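Local coordinates for putative cytoplasmic protein (Salmonella typhimurium, PDB 2GK3) that is of unknown function but assembles as a hexamer and belongs to a family related to the class I glutamine amidotransferases, at residues Lys9-Leu14 / Gly52-Asp57; Glu113-Gly118 / Gly213-Gly218; Val147-Met152 / Gly218-Phe223; Ala167-Pro172 / Val200-Asn205; Ser181-Phe186 / Met237-Tyr242. All blocks are in the same frame, centred on the assembly; numbering follows the deposited sequence.

Interaction 1 of 5, residues Lys9-Leu14 / Gly52-Asp57; sequences KKLKVL and GGVDID
Lys-12 NZ bonds to a water and is flanked by the carboxylates of Asp-55 and Asp-57. The three side chains lie on one face of a parallel strand pair, in which 12-14 runs beside 55-57. NZ donates to the water at 2.7 Å, and the water makes a weak bond to the carbonyl of Asp-55. Both salt bridges are long: NZ is 3.8 Å from Asp-55 OD2 and 3.9 Å from Asp-57 OD2. Together they form a loose network around the ammonium group. The lysine lies alongside Asp-55, pointing the same way. Its chain then bends at chi3 (-145°) and chi4, and NZ ends near both acids. Asp-57 OD2 has a firmer partner in the hydroxyl of Tyr-78. The strands are joined by backbone bonds: Asp-55 N to Leu-11 O at 2.9 Å, Val-13 N to Asp-55 O, and Asp-57 N to Val-13 O. Lys-12 N bonds to the Asp-79 carboxylate. Leu-14 bonds through its backbone to Val-80 and Val-82, so strand 12-28 lies between 55-59 and 80-84. The face bearing Val-13 and Ile-56 is apolar. There Ile-56 CD1 meets CB and CG1 of Val-13. The helix before 55-57 ends in a Schellman motif with Gly-53 as the C-prime residue. Val-54 CG1 rests against Val-13 CG2 at 3.6 Å, and its CG2 lies 4.1 Å from Leu-11 CD1.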
# COMPACT_ATOMS: atom_id res chain seq x y z
N LYS E 9 40.20 -1.95 -24.01
CA LYS E 9 39.71 -1.35 -25.29
C LYS E 9 38.37 -1.95 -25.69
O LYS E 9 37.46 -1.22 -26.08
CB LYS E 9 40.74 -1.52 -26.43
CG LYS E 9 40.48 -0.65 -27.67
N LYS E 10 38.26 -3.28 -25.57
CA LYS E 10 36.99 -3.98 -25.78
C LYS E 10 36.32 -4.34 -24.43
O LYS E 10 36.67 -5.36 -23.81
CB LYS E 10 37.17 -5.21 -26.67
CG LYS E 10 37.54 -4.85 -28.13
N LEU E 11 35.37 -3.51 -24.01
CA LEU E 11 34.85 -3.53 -22.63
C LEU E 11 33.65 -4.41 -22.39
O LEU E 11 32.62 -4.26 -23.04
CB LEU E 11 34.47 -2.14 -22.14
CG LEU E 11 35.36 -0.91 -22.31
CD1 LEU E 11 34.64 0.26 -21.67
CD2 LEU E 11 36.76 -1.12 -21.72
N LYS E 12 33.78 -5.28 -21.39
CA LYS E 12 32.66 -6.04 -20.89
C LYS E 12 32.23 -5.38 -19.58
O LYS E 12 32.99 -5.37 -18.60
CB LYS E 12 33.08 -7.48 -20.65
CG LYS E 12 31.92 -8.45 -20.61
CD LYS E 12 32.36 -9.83 -20.16
CE LYS E 12 31.56 -10.93 -20.88
NZ LYS E 12 30.07 -10.75 -20.81
N VAL E 13 31.04 -4.80 -19.58
CA VAL E 13 30.53 -4.05 -18.41
C VAL E 13 29.22 -4.64 -17.88
O VAL E 13 28.32 -4.93 -18.65
CB VAL E 13 30.34 -2.56 -18.77
CG1 VAL E 13 29.66 -1.78 -17.61
CG2 VAL E 13 31.66 -1.92 -19.15
N LEU E 14 29.14 -4.82 -16.56
CA LEU E 14 27.91 -5.23 -15.88
C LEU E 14 27.18 -3.98 -15.41
O LEU E 14 27.70 -3.22 -14.61
CB LEU E 14 28.25 -6.12 -14.68
CG LEU E 14 27.30 -7.21 -14.15
CD1 LEU E 14 27.39 -7.26 -12.65
CD2 LEU E 14 25.84 -7.06 -14.58
N GLY E 52 28.47 2.38 -28.82
CA GLY E 52 29.82 2.85 -28.56
C GLY E 52 30.70 1.66 -28.29
O GLY E 52 31.83 1.81 -27.82
N GLY E 53 30.18 0.48 -28.57
CA GLY E 53 30.97 -0.74 -28.63
C GLY E 53 31.18 -1.46 -27.32
O GLY E 53 32.00 -2.38 -27.25
N VAL E 54 30.44 -1.07 -26.28
CA VAL E 54 30.53 -1.74 -25.00
C VAL E 54 29.64 -2.98 -24.99
O VAL E 54 28.46 -2.91 -25.35
CB VAL E 54 30.21 -0.80 -23.79
CG1 VAL E 54 30.32 -1.55 -22.46
CG2 VAL E 54 31.10 0.44 -23.80
N ASP E 55 30.23 -4.10 -24.60
CA ASP E 55 29.52 -5.35 -24.36
C ASP E 55 28.84 -5.30 -22.98
O ASP E 55 29.48 -5.51 -21.95
CB ASP E 55 30.54 -6.51 -24.47
CG ASP E 55 29.93 -7.89 -24.21
OD1 ASP E 55 28.69 -8.04 -24.13
OD2 ASP E 55 30.73 -8.85 -24.06
N ILE E 56 27.53 -5.02 -22.95
CA ILE E 56 26.79 -4.84 -21.68
C ILE E 56 25.97 -6.07 -21.24
O ILE E 56 25.25 -6.65 -22.05
CB ILE E 56 25.80 -3.65 -21.75
CG1 ILE E 56 26.52 -2.31 -21.94
CG2 ILE E 56 24.91 -3.61 -20.51
CD1 ILE E 56 26.84 -1.57 -20.64
N ASP E 57 26.09 -6.46 -19.97
CA ASP E 57 25.08 -7.28 -19.32
C ASP E 57 24.21 -6.39 -18.43
O ASP E 57 24.72 -5.67 -17.57
CB ASP E 57 25.71 -8.37 -18.46
CG ASP E 57 26.29 -9.50 -19.29
OD1 ASP E 57 26.21 -9.46 -20.54
OD2 ASP E 57 26.85 -10.43 -18.69
O HOH W 1 28.87 -8.38 -20.34

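Interaction 2 of 5, residues Glu113-Gly118 / Gly213-Gly218; sequences EYVKNG and GEYQQG
Lys-116 and Gln-217 are joined by a backbone bond. Gln-217 N donates to Lys-116 O at 3.0 Å, from above the carbonyl plane rather than within it. The side chain of Lys-116 is extended beyond CG and lies alongside those of Tyr-215 and Gln-216, all pointing the same way. Its CG is 3.5 Å from Tyr-215 CE2 and also touches Gln-216 OE1. Further out, CE is 3.5 Å from Tyr-215 OH and 3.6 Å from Gln-216 NE2. Val-115 CG1 comes to the edge of the tyrosine ring and lies 4.0 Å from Tyr-215 CB. A turn and a helix end bring these groups together. A type II' beta turn from Tyr-215 to Gly-218 links strands 207-215 and 218-223 in a hairpin. On the other segment, helix 107-116 ends in a Schellman motif with Gly-118, at positive phi, as the C-prime residue. One helical turn back, Glu-113 OE1 takes a salt-bridged hydrogen bond from Lys-116 NZ at 3.0 Å, through its syn lone pair. Val-147 packs on both Val-115 and Tyr-215. The lysine therefore works in two ways: its methylenes pack on the hairpin, while its charge is paired within its own helix.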
# COMPACT_ATOMS: atom_id res chain seq x y z
N GLU E 113 35.99 -6.93 -3.32
CA GLU E 113 37.11 -7.78 -3.77
C GLU E 113 37.39 -7.70 -5.28
O GLU E 113 38.54 -7.69 -5.71
CB GLU E 113 36.88 -9.23 -3.33
CG GLU E 113 36.80 -9.39 -1.80
CD GLU E 113 38.05 -8.84 -1.05
OE1 GLU E 113 37.90 -7.93 -0.19
OE2 GLU E 113 39.18 -9.31 -1.33
N TYR E 114 36.32 -7.62 -6.06
CA TYR E 114 36.43 -7.42 -7.49
C TYR E 114 37.18 -6.11 -7.78
O TYR E 114 38.07 -6.08 -8.65
CB TYR E 114 35.02 -7.46 -8.11
CG TYR E 114 34.88 -6.72 -9.41
CD1 TYR E 114 35.02 -7.37 -10.64
CD2 TYR E 114 34.60 -5.34 -9.42
CE1 TYR E 114 34.89 -6.67 -11.85
CE2 TYR E 114 34.47 -4.63 -10.62
CZ TYR E 114 34.61 -5.29 -11.82
OH TYR E 114 34.49 -4.58 -12.99
N VAL E 115 36.86 -5.04 -7.05
CA VAL E 115 37.62 -3.78 -7.20
C VAL E 115 39.08 -3.92 -6.70
O VAL E 115 40.00 -3.53 -7.41
CB VAL E 115 36.90 -2.51 -6.60
CG1 VAL E 115 37.67 -1.23 -6.97
CG2 VAL E 115 35.47 -2.38 -7.12
N LYS E 116 39.28 -4.50 -5.52
CA LYS E 116 40.64 -4.70 -4.97
C LYS E 116 41.56 -5.34 -5.99
O LYS E 116 42.75 -5.01 -6.08
CB LYS E 116 40.64 -5.59 -3.72
CG LYS E 116 40.15 -4.91 -2.45
CD LYS E 116 40.22 -5.85 -1.22
CE LYS E 116 39.74 -5.10 0.06
NZ LYS E 116 39.61 -6.00 1.26
N ASN E 117 40.99 -6.28 -6.75
CA ASN E 117 41.73 -7.09 -7.68
C ASN E 117 41.73 -6.56 -9.11
O ASN E 117 42.10 -7.28 -10.03
CB ASN E 117 41.25 -8.54 -7.64
CG ASN E 117 41.57 -9.22 -6.31
OD1 ASN E 117 40.67 -9.74 -5.64
ND2 ASN E 117 42.84 -9.21 -5.91
N GLY E 118 41.33 -5.29 -9.30
CA GLY E 118 41.52 -4.63 -10.58
C GLY E 118 40.28 -4.24 -11.34
O GLY E 118 40.35 -3.53 -12.35
N GLY E 213 38.76 7.93 -8.64
CA GLY E 213 39.72 7.50 -7.64
C GLY E 213 40.29 6.13 -7.90
O GLY E 213 40.14 5.57 -8.99
N GLU E 214 40.95 5.58 -6.89
CA GLU E 214 41.49 4.24 -6.97
C GLU E 214 41.21 3.53 -5.68
O GLU E 214 40.98 4.17 -4.64
CB GLU E 214 42.98 4.28 -7.27
CG GLU E 214 43.32 5.19 -8.46
CD GLU E 214 44.76 5.08 -8.93
OE1 GLU E 214 45.41 4.06 -8.62
OE2 GLU E 214 45.22 6.02 -9.63
N TYR E 215 41.17 2.21 -5.75
CA TYR E 215 41.00 1.38 -4.58
C TYR E 215 41.76 0.08 -4.78
O TYR E 215 41.27 -0.85 -5.45
CB TYR E 215 39.52 1.10 -4.32
CG TYR E 215 39.30 0.32 -3.05
CD1 TYR E 215 39.43 0.94 -1.81
CD2 TYR E 215 39.00 -1.02 -3.07
CE1 TYR E 215 39.26 0.24 -0.64
CE2 TYR E 215 38.82 -1.73 -1.91
CZ TYR E 215 38.96 -1.09 -0.70
OH TYR E 215 38.78 -1.79 0.45
N GLN E 216 42.94 0.01 -4.14
CA GLN E 216 43.93 -1.06 -4.38
C GLN E 216 44.18 -1.16 -5.89
O GLN E 216 44.51 -0.15 -6.50
CB GLN E 216 43.55 -2.37 -3.65
CG GLN E 216 43.70 -2.26 -2.08
CD GLN E 216 43.40 -3.58 -1.30
OE1 GLN E 216 43.61 -4.69 -1.82
NE2 GLN E 216 42.93 -3.45 -0.06
N GLN E 217 44.03 -2.33 -6.52
CA GLN E 217 44.27 -2.46 -7.98
C GLN E 217 43.21 -1.78 -8.87
O GLN E 217 43.50 -1.38 -10.00
CB GLN E 217 44.46 -3.93 -8.40
CG GLN E 217 45.75 -4.58 -7.87
CD GLN E 217 45.79 -6.10 -8.08
OE1 GLN E 217 46.15 -6.85 -7.17
NE2 GLN E 217 45.42 -6.56 -9.28
N GLY E 218 41.98 -1.66 -8.38
CA GLY E 218 40.88 -1.14 -9.19
C GLY E 218 40.73 0.37 -9.24
O GLY E 218 41.40 1.10 -8.52

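Interaction 3 of 5, residues Val147-Met152 / Gly218-Phe223; sequences VLPVIM and GKTACF
Thr-220 and Cys-222 turn their first torsions so that both side chains meet Pro-149. Thr-220 OG1 takes the crowded position between the backbone N and the carbonyl carbon (chi1 61°). Cys-222 SG stands anti to its carbonyl carbon (chi1 -74°). The two residues alternate with Ala-221 on strand 218-223 and point toward the segment 147-152. The sulfur lies 3.5 Å from Pro-149 CD. It also touches Val-150 CG2 at 4.1 Å and Leu-148 CB at 4.3 Å. The proline ring and Thr-220 lie alongside with their side chains running opposite ways, CG and CD each 3.7 Å from OG1. The methyl, Thr-220 CG2, packs on Val-147 O at 3.6 Å. No direct hydrogen bond joins the segments. A water does so instead: it donates to Val-147 O at 2.7 Å and accepts from Thr-220 OG1 at 2.6 Å. All the touching residues are buried. The contact packs the chain just before and within the short strand 150-151 onto strand 218-223, which runs between 120-124 and 207-215. Val-211 of strand 207-215 also touches Pro-149, and Val-115 of helix 107-116 reaches Val-147 and Thr-220. Arg-195 NE donates to Leu-148 O. Cohesion here is mainly apolar, and the one bridging water gives the buried threonine hydroxyl and the carbonyl of Val-147 a polar partner.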
# COMPACT_ATOMS: atom_id res chain seq x y z
N VAL E 147 35.17 1.99 -0.55
CA VAL E 147 35.61 1.76 -1.93
C VAL E 147 35.40 3.03 -2.77
O VAL E 147 36.15 3.27 -3.72
CB VAL E 147 34.92 0.51 -2.59
CG1 VAL E 147 35.32 0.35 -4.05
CG2 VAL E 147 35.26 -0.76 -1.83
N LEU E 148 34.42 3.85 -2.41
CA LEU E 148 34.03 4.99 -3.27
C LEU E 148 34.96 6.18 -3.08
O LEU E 148 35.50 6.37 -1.99
CB LEU E 148 32.56 5.38 -3.06
CG LEU E 148 31.54 4.24 -3.19
CD1 LEU E 148 30.16 4.72 -2.77
CD2 LEU E 148 31.50 3.56 -4.60
N PRO E 149 35.19 6.97 -4.15
CA PRO E 149 36.11 8.11 -4.01
C PRO E 149 35.45 9.37 -3.43
O PRO E 149 36.00 10.48 -3.55
CB PRO E 149 36.56 8.33 -5.45
CG PRO E 149 35.39 7.98 -6.26
CD PRO E 149 34.68 6.86 -5.52
N VAL E 150 34.27 9.21 -2.83
CA VAL E 150 33.57 10.32 -2.16
C VAL E 150 33.16 9.91 -0.74
O VAL E 150 33.07 8.71 -0.42
CB VAL E 150 32.32 10.82 -2.97
CG1 VAL E 150 32.73 11.33 -4.34
CG2 VAL E 150 31.22 9.73 -3.08
N ILE E 151 32.92 10.90 0.11
CA ILE E 151 32.39 10.64 1.46
C ILE E 151 30.96 11.16 1.42
O ILE E 151 30.72 12.26 0.94
CB ILE E 151 33.24 11.34 2.54
CG1 ILE E 151 34.60 10.64 2.67
CG2 ILE E 151 32.53 11.35 3.91
CD1 ILE E 151 35.69 11.54 3.22
N MSE E 152 30.02 10.35 1.87
CA MSE E 152 28.61 10.69 1.78
C MSE E 152 28.12 11.53 2.97
O MSE E 152 28.83 11.68 3.97
CB MSE E 152 27.78 9.41 1.68
CG MSE E 152 27.47 8.97 0.23
SE MSE E 152 27.26 7.07 0.16
CE MSE E 152 25.70 6.92 1.16
N GLY E 218 41.98 -1.66 -8.38
CA GLY E 218 40.88 -1.14 -9.19
C GLY E 218 40.73 0.37 -9.24
O GLY E 218 41.40 1.10 -8.52
N LYS E 219 39.86 0.82 -10.12
CA LYS E 219 39.64 2.23 -10.36
C LYS E 219 38.17 2.56 -10.20
O LYS E 219 37.30 1.73 -10.48
CB LYS E 219 40.12 2.63 -11.75
CG LYS E 219 41.61 2.84 -11.85
CD LYS E 219 41.99 3.29 -13.25
CE LYS E 219 43.28 4.11 -13.22
NZ LYS E 219 43.03 5.61 -13.19
N THR E 220 37.90 3.76 -9.73
CA THR E 220 36.58 4.11 -9.28
C THR E 220 36.12 5.45 -9.86
O THR E 220 36.93 6.30 -10.24
CB THR E 220 36.51 4.12 -7.74
OG1 THR E 220 37.43 5.10 -7.22
CG2 THR E 220 36.87 2.74 -7.18
N ALA E 221 34.80 5.59 -9.95
CA ALA E 221 34.20 6.79 -10.47
C ALA E 221 32.82 6.99 -9.85
O ALA E 221 32.11 6.02 -9.51
CB ALA E 221 34.10 6.74 -11.98
N CYS E 222 32.46 8.25 -9.67
CA CYS E 222 31.13 8.56 -9.17
C CYS E 222 30.59 9.68 -10.01
O CYS E 222 31.28 10.67 -10.23
CB CYS E 222 31.16 8.97 -7.68
SG CYS E 222 31.44 7.61 -6.53
N PHE E 223 29.37 9.52 -10.51
CA PHE E 223 28.70 10.60 -11.18
C PHE E 223 27.51 10.95 -10.31
O PHE E 223 26.66 10.10 -10.07
CB PHE E 223 28.26 10.20 -12.60
CG PHE E 223 27.68 11.34 -13.37
CD1 PHE E 223 28.51 12.25 -14.03
CD2 PHE E 223 26.30 11.52 -13.43
CE1 PHE E 223 27.98 13.33 -14.73
CE2 PHE E 223 25.76 12.59 -14.15
CZ PHE E 223 26.60 13.50 -14.80
O HOH W 2 38.10 4.82 -4.69

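Interaction 4 of 5, residues Ala167-Pro172 / Val200-Asn205; sequences AEAVSP and VVLTIN
Thr-203 projects from strand 199-204 beside Glu-168 and Val-170. From its CB the chain forks into OG1 and CG2. OG1 sits between the backbone N and the carbonyl carbon (chi1 58°). It lies 3.8 Å from Glu-168 CB and 2.7 Å from a water. That water donates to Glu-168 OE2 at 2.9 Å and so ties the two polar tips together. The other branch, CG2, meets Val-170 CG1 at 3.7 Å, and the two side chains cross at about a right angle. The backbones form an antiparallel pair. Glu-168 and Thr-203 are a hydrogen-bonded pair, with Thr-203 N to Glu-168 O at 2.8 Å and the return bond from Glu-168 N to Thr-203 O. Ala-169 and Leu-202 lie on the other face, where Ala-169 CB touches Leu-202 CD2. Beyond them, Val-201 O receives both Val-170 N (3.0 Å) and Ser-171 N (3.2 Å) from the same face of its plane. The strand is irregular here: Val-201 and Leu-202 both face Leu-210 of strand 207-215, a classic beta bulge. With two N-H groups on one carbonyl, the chain stays anchored to this strand as it leaves regular pairing after Ala-169.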
# COMPACT_ATOMS: atom_id res chain seq x y z
N ALA E 167 26.32 21.65 -15.32
CA ALA E 167 27.60 21.10 -14.92
C ALA E 167 28.69 22.07 -15.35
O ALA E 167 28.48 22.89 -16.25
CB ALA E 167 27.82 19.74 -15.57
N GLU E 168 29.85 21.97 -14.70
CA GLU E 168 31.03 22.75 -15.08
C GLU E 168 32.28 21.89 -15.02
O GLU E 168 32.41 21.04 -14.13
CB GLU E 168 31.18 23.96 -14.15
CG GLU E 168 30.32 25.14 -14.59
CD GLU E 168 30.07 26.14 -13.49
OE1 GLU E 168 29.27 27.07 -13.71
OE2 GLU E 168 30.66 25.98 -12.40
N ALA E 169 33.18 22.10 -15.98
CA ALA E 169 34.46 21.39 -15.94
C ALA E 169 35.45 22.17 -15.09
O ALA E 169 35.70 23.36 -15.33
CB ALA E 169 34.99 21.15 -17.35
N VAL E 170 35.96 21.51 -14.05
CA VAL E 170 37.07 22.07 -13.25
C VAL E 170 38.42 21.46 -13.62
O VAL E 170 39.47 21.99 -13.25
CB VAL E 170 36.83 21.99 -11.71
CG1 VAL E 170 35.68 22.91 -11.30
CG2 VAL E 170 36.58 20.57 -11.26
N SER E 171 38.39 20.33 -14.33
CA SER E 171 39.57 19.80 -15.01
C SER E 171 39.24 19.43 -16.44
O SER E 171 39.23 18.23 -16.77
CB SER E 171 40.13 18.59 -14.28
OG SER E 171 40.45 18.91 -12.94
N PRO E 172 39.02 20.45 -17.32
CA PRO E 172 38.59 20.25 -18.71
C PRO E 172 39.66 19.59 -19.62
O PRO E 172 39.36 19.21 -20.75
CB PRO E 172 38.26 21.67 -19.18
CG PRO E 172 39.11 22.56 -18.34
CD PRO E 172 39.21 21.88 -17.00
N VAL E 200 38.54 15.43 -8.70
CA VAL E 200 37.27 16.05 -9.11
C VAL E 200 37.39 16.67 -10.51
O VAL E 200 38.21 17.56 -10.75
CB VAL E 200 36.81 17.12 -8.10
CG1 VAL E 200 35.56 17.85 -8.59
CG2 VAL E 200 36.57 16.48 -6.73
N VAL E 201 36.56 16.22 -11.44
CA VAL E 201 36.68 16.65 -12.84
C VAL E 201 35.57 17.62 -13.26
O VAL E 201 35.80 18.55 -14.03
CB VAL E 201 36.76 15.41 -13.77
CG1 VAL E 201 36.69 15.81 -15.24
CG2 VAL E 201 38.03 14.61 -13.48
N LEU E 202 34.36 17.39 -12.75
CA LEU E 202 33.21 18.24 -13.06
C LEU E 202 32.53 18.58 -11.75
O LEU E 202 32.54 17.78 -10.81
CB LEU E 202 32.20 17.50 -13.95
CG LEU E 202 32.52 16.99 -15.37
CD1 LEU E 202 31.25 16.42 -16.01
CD2 LEU E 202 33.11 18.11 -16.25
N THR E 203 31.90 19.75 -11.70
CA THR E 203 31.17 20.17 -10.51
C THR E 203 29.77 20.62 -10.91
O THR E 203 29.49 20.86 -12.08
CB THR E 203 31.85 21.35 -9.80
OG1 THR E 203 31.94 22.42 -10.74
CG2 THR E 203 33.26 20.98 -9.29
N ILE E 204 28.92 20.76 -9.91
CA ILE E 204 27.56 21.17 -10.11
C ILE E 204 27.25 21.96 -8.85
O ILE E 204 27.48 21.45 -7.75
CB ILE E 204 26.66 19.89 -10.28
CG1 ILE E 204 25.24 20.23 -10.73
CG2 ILE E 204 26.71 18.97 -9.03
CD1 ILE E 204 24.40 18.99 -11.09
N ASN E 205 26.83 23.22 -8.98
CA ASN E 205 26.52 24.07 -7.80
C ASN E 205 27.72 24.12 -6.85
O ASN E 205 27.58 24.17 -5.62
CB ASN E 205 25.27 23.53 -7.10
CG ASN E 205 24.70 24.49 -6.06
OD1 ASN E 205 24.81 25.72 -6.19
ND2 ASN E 205 24.06 23.92 -5.02
O HOH W 3 29.74 24.01 -10.43

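Interaction 5 of 5, residues Ser181-Phe186 / Met237-Tyr242; sequences SDYPVF and MSWPFY
Ser-181 and Asp-182 present two successive carbonyls to the indole of Trp-239. Asp-182 has positive phi and psi, and the chain turns there before Tyr-183 and Pro-184 lead into strand 185-194. The other segment has no regular structure over Ser-238 to Phe-241. It makes a type I beta turn from Trp-239 to Tyr-242, with Tyr-242 N bonded to Trp-239 O. Phe-241 is the N-cap residue of helix 242-253. The CB of Trp-239 points toward 181-186, and CG is anti to the backbone N (chi1 -176°). Its NE1 donates to Ser-181 O at 3.1 Å. This acceptor lies at the ring edge, in the ring plane, and NE1 lies in the plane of that carbonyl. A second, weak bond from NE1 reaches Asp-182 O at 2.8 Å, with a bent angle of 116°. The contact joins the loop between helices 234-237 and 242-253 to the start of strand 185-194, which pairs with strand 164-169. Within 181-186, Val-185 packs on Ile-103 of a second subunit in the hexamer. Pro-184 makes a CH-pi contact with the indole: its CD lies over the five-membered ring, 3.7 Å from the centroid. Phe-241 CB covers the opposite face, offset toward the rim. Tyr-183 meets the six-membered ring obliquely, with planes 37° apart, and its CE2 is 3.6 Å from Trp-239 CH2. Phe-241 CE2 reaches Ser-181 N at 3.5 Å, and its ring also stacks on Phe-180.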
# COMPACT_ATOMS: atom_id res chain seq x y z
N SER E 181 32.00 20.57 -24.53
CA SER E 181 31.60 21.97 -24.44
C SER E 181 30.10 22.06 -24.25
O SER E 181 29.41 21.05 -24.39
CB SER E 181 31.99 22.74 -25.72
OG SER E 181 31.29 22.23 -26.86
N ASP E 182 29.61 23.26 -23.95
CA ASP E 182 28.18 23.51 -23.85
C ASP E 182 27.50 22.51 -22.90
O ASP E 182 26.55 21.79 -23.28
CB ASP E 182 27.54 23.52 -25.25
CG ASP E 182 26.15 24.15 -25.25
OD1 ASP E 182 25.81 24.91 -24.31
OD2 ASP E 182 25.38 23.87 -26.20
N TYR E 183 28.01 22.47 -21.68
CA TYR E 183 27.53 21.58 -20.64
C TYR E 183 26.05 21.79 -20.33
O TYR E 183 25.58 22.93 -20.23
CB TYR E 183 28.39 21.72 -19.38
CG TYR E 183 29.66 20.92 -19.44
CD1 TYR E 183 30.87 21.51 -19.83
CD2 TYR E 183 29.67 19.55 -19.11
CE1 TYR E 183 32.05 20.75 -19.89
CE2 TYR E 183 30.85 18.79 -19.16
CZ TYR E 183 32.03 19.40 -19.54
OH TYR E 183 33.19 18.67 -19.58
N PRO E 184 25.30 20.68 -20.19
CA PRO E 184 23.85 20.79 -20.01
C PRO E 184 23.40 21.08 -18.58
O PRO E 184 24.19 21.08 -17.65
CB PRO E 184 23.33 19.42 -20.46
CG PRO E 184 24.53 18.50 -20.47
CD PRO E 184 25.77 19.29 -20.18
N VAL E 185 22.10 21.28 -18.44
CA VAL E 185 21.45 21.51 -17.17
C VAL E 185 20.98 20.17 -16.55
O VAL E 185 20.62 19.23 -17.27
CB VAL E 185 20.31 22.56 -17.39
CG1 VAL E 185 19.17 22.40 -16.42
CG2 VAL E 185 20.90 23.99 -17.35
N PHE E 186 21.02 20.11 -15.22
CA PHE E 186 20.57 18.99 -14.41
C PHE E 186 19.58 19.51 -13.40
O PHE E 186 19.70 20.66 -12.96
CB PHE E 186 21.74 18.35 -13.66
CG PHE E 186 22.75 17.76 -14.56
CD1 PHE E 186 23.71 18.58 -15.17
CD2 PHE E 186 22.72 16.40 -14.85
CE1 PHE E 186 24.63 18.06 -16.05
CE2 PHE E 186 23.63 15.85 -15.73
CZ PHE E 186 24.59 16.68 -16.34
N MSE E 237 20.46 14.19 -22.21
CA MSE E 237 20.35 12.97 -23.05
C MSE E 237 20.81 13.22 -24.48
O MSE E 237 21.49 12.39 -25.09
CB MSE E 237 18.91 12.47 -23.14
CG MSE E 237 18.08 12.55 -21.90
SE MSE E 237 18.10 10.87 -20.93
CE MSE E 237 19.47 11.51 -19.68
N SER E 238 20.40 14.36 -25.03
CA SER E 238 20.67 14.67 -26.43
C SER E 238 21.86 15.61 -26.59
O SER E 238 22.12 16.14 -27.67
CB SER E 238 19.42 15.23 -27.11
OG SER E 238 18.75 16.15 -26.26
N TRP E 239 22.57 15.83 -25.48
CA TRP E 239 23.84 16.53 -25.48
C TRP E 239 24.83 15.71 -26.33
O TRP E 239 24.90 14.49 -26.19
CB TRP E 239 24.32 16.68 -24.03
CG TRP E 239 25.58 17.46 -23.81
CD1 TRP E 239 25.85 18.71 -24.27
CD2 TRP E 239 26.72 17.06 -23.03
NE1 TRP E 239 27.10 19.11 -23.85
CE2 TRP E 239 27.65 18.12 -23.08
CE3 TRP E 239 27.04 15.90 -22.30
CZ2 TRP E 239 28.89 18.06 -22.43
CZ3 TRP E 239 28.27 15.84 -21.65
CH2 TRP E 239 29.18 16.91 -21.72
N PRO E 240 25.56 16.37 -27.26
CA PRO E 240 26.46 15.70 -28.20
C PRO E 240 27.52 14.84 -27.53
O PRO E 240 28.06 13.92 -28.15
CB PRO E 240 27.14 16.87 -28.92
CG PRO E 240 26.17 17.94 -28.86
CD PRO E 240 25.53 17.82 -27.51
N PHE E 241 27.82 15.13 -26.27
CA PHE E 241 28.88 14.40 -25.57
C PHE E 241 28.36 13.41 -24.53
O PHE E 241 29.12 12.89 -23.72
CB PHE E 241 29.89 15.39 -24.96
CG PHE E 241 30.54 16.30 -25.98
CD1 PHE E 241 31.52 15.80 -26.85
CD2 PHE E 241 30.19 17.64 -26.07
CE1 PHE E 241 32.13 16.64 -27.80
CE2 PHE E 241 30.79 18.49 -27.01
CZ PHE E 241 31.76 17.98 -27.88
N TYR E 242 27.06 13.14 -24.56
CA TYR E 242 26.47 12.19 -23.62
C TYR E 242 27.17 10.83 -23.72
O TYR E 242 27.61 10.27 -22.71
CB TYR E 242 24.98 12.05 -23.89
CG TYR E 242 24.19 11.19 -22.92
CD1 TYR E 242 23.72 11.71 -21.70
CD2 TYR E 242 23.86 9.89 -23.24
CE1 TYR E 242 22.96 10.93 -20.83
CE2 TYR E 242 23.10 9.10 -22.37
CZ TYR E 242 22.65 9.61 -21.17
OH TYR E 242 21.90 8.79 -20.34

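Along the chain, interaction 1 closes before the other four open. Its centre is about 20 Å from that of interaction 3. Interactions 2 and 3 share Gly-218 and touch, with centres about 11 Å apart. Interaction 4 pairs strand 164-169 with 199-204, which adjoins 207-215 in turn. Interaction 5 touches interaction 4 where strands 164-169 and 185-194 run side by side; the two contact centres are about 13 Å apart. Phe-186 also meets Phe-223, joining interactions 3 and 5. Interactions 2 and 5 are the most distant pair, about 30 Å between centres. Interaction 2 ties helix 107-116 to the hairpin of 207-215 and 218-223; interaction 5 ties the lead-in of helix 242-253 to strand 185-194.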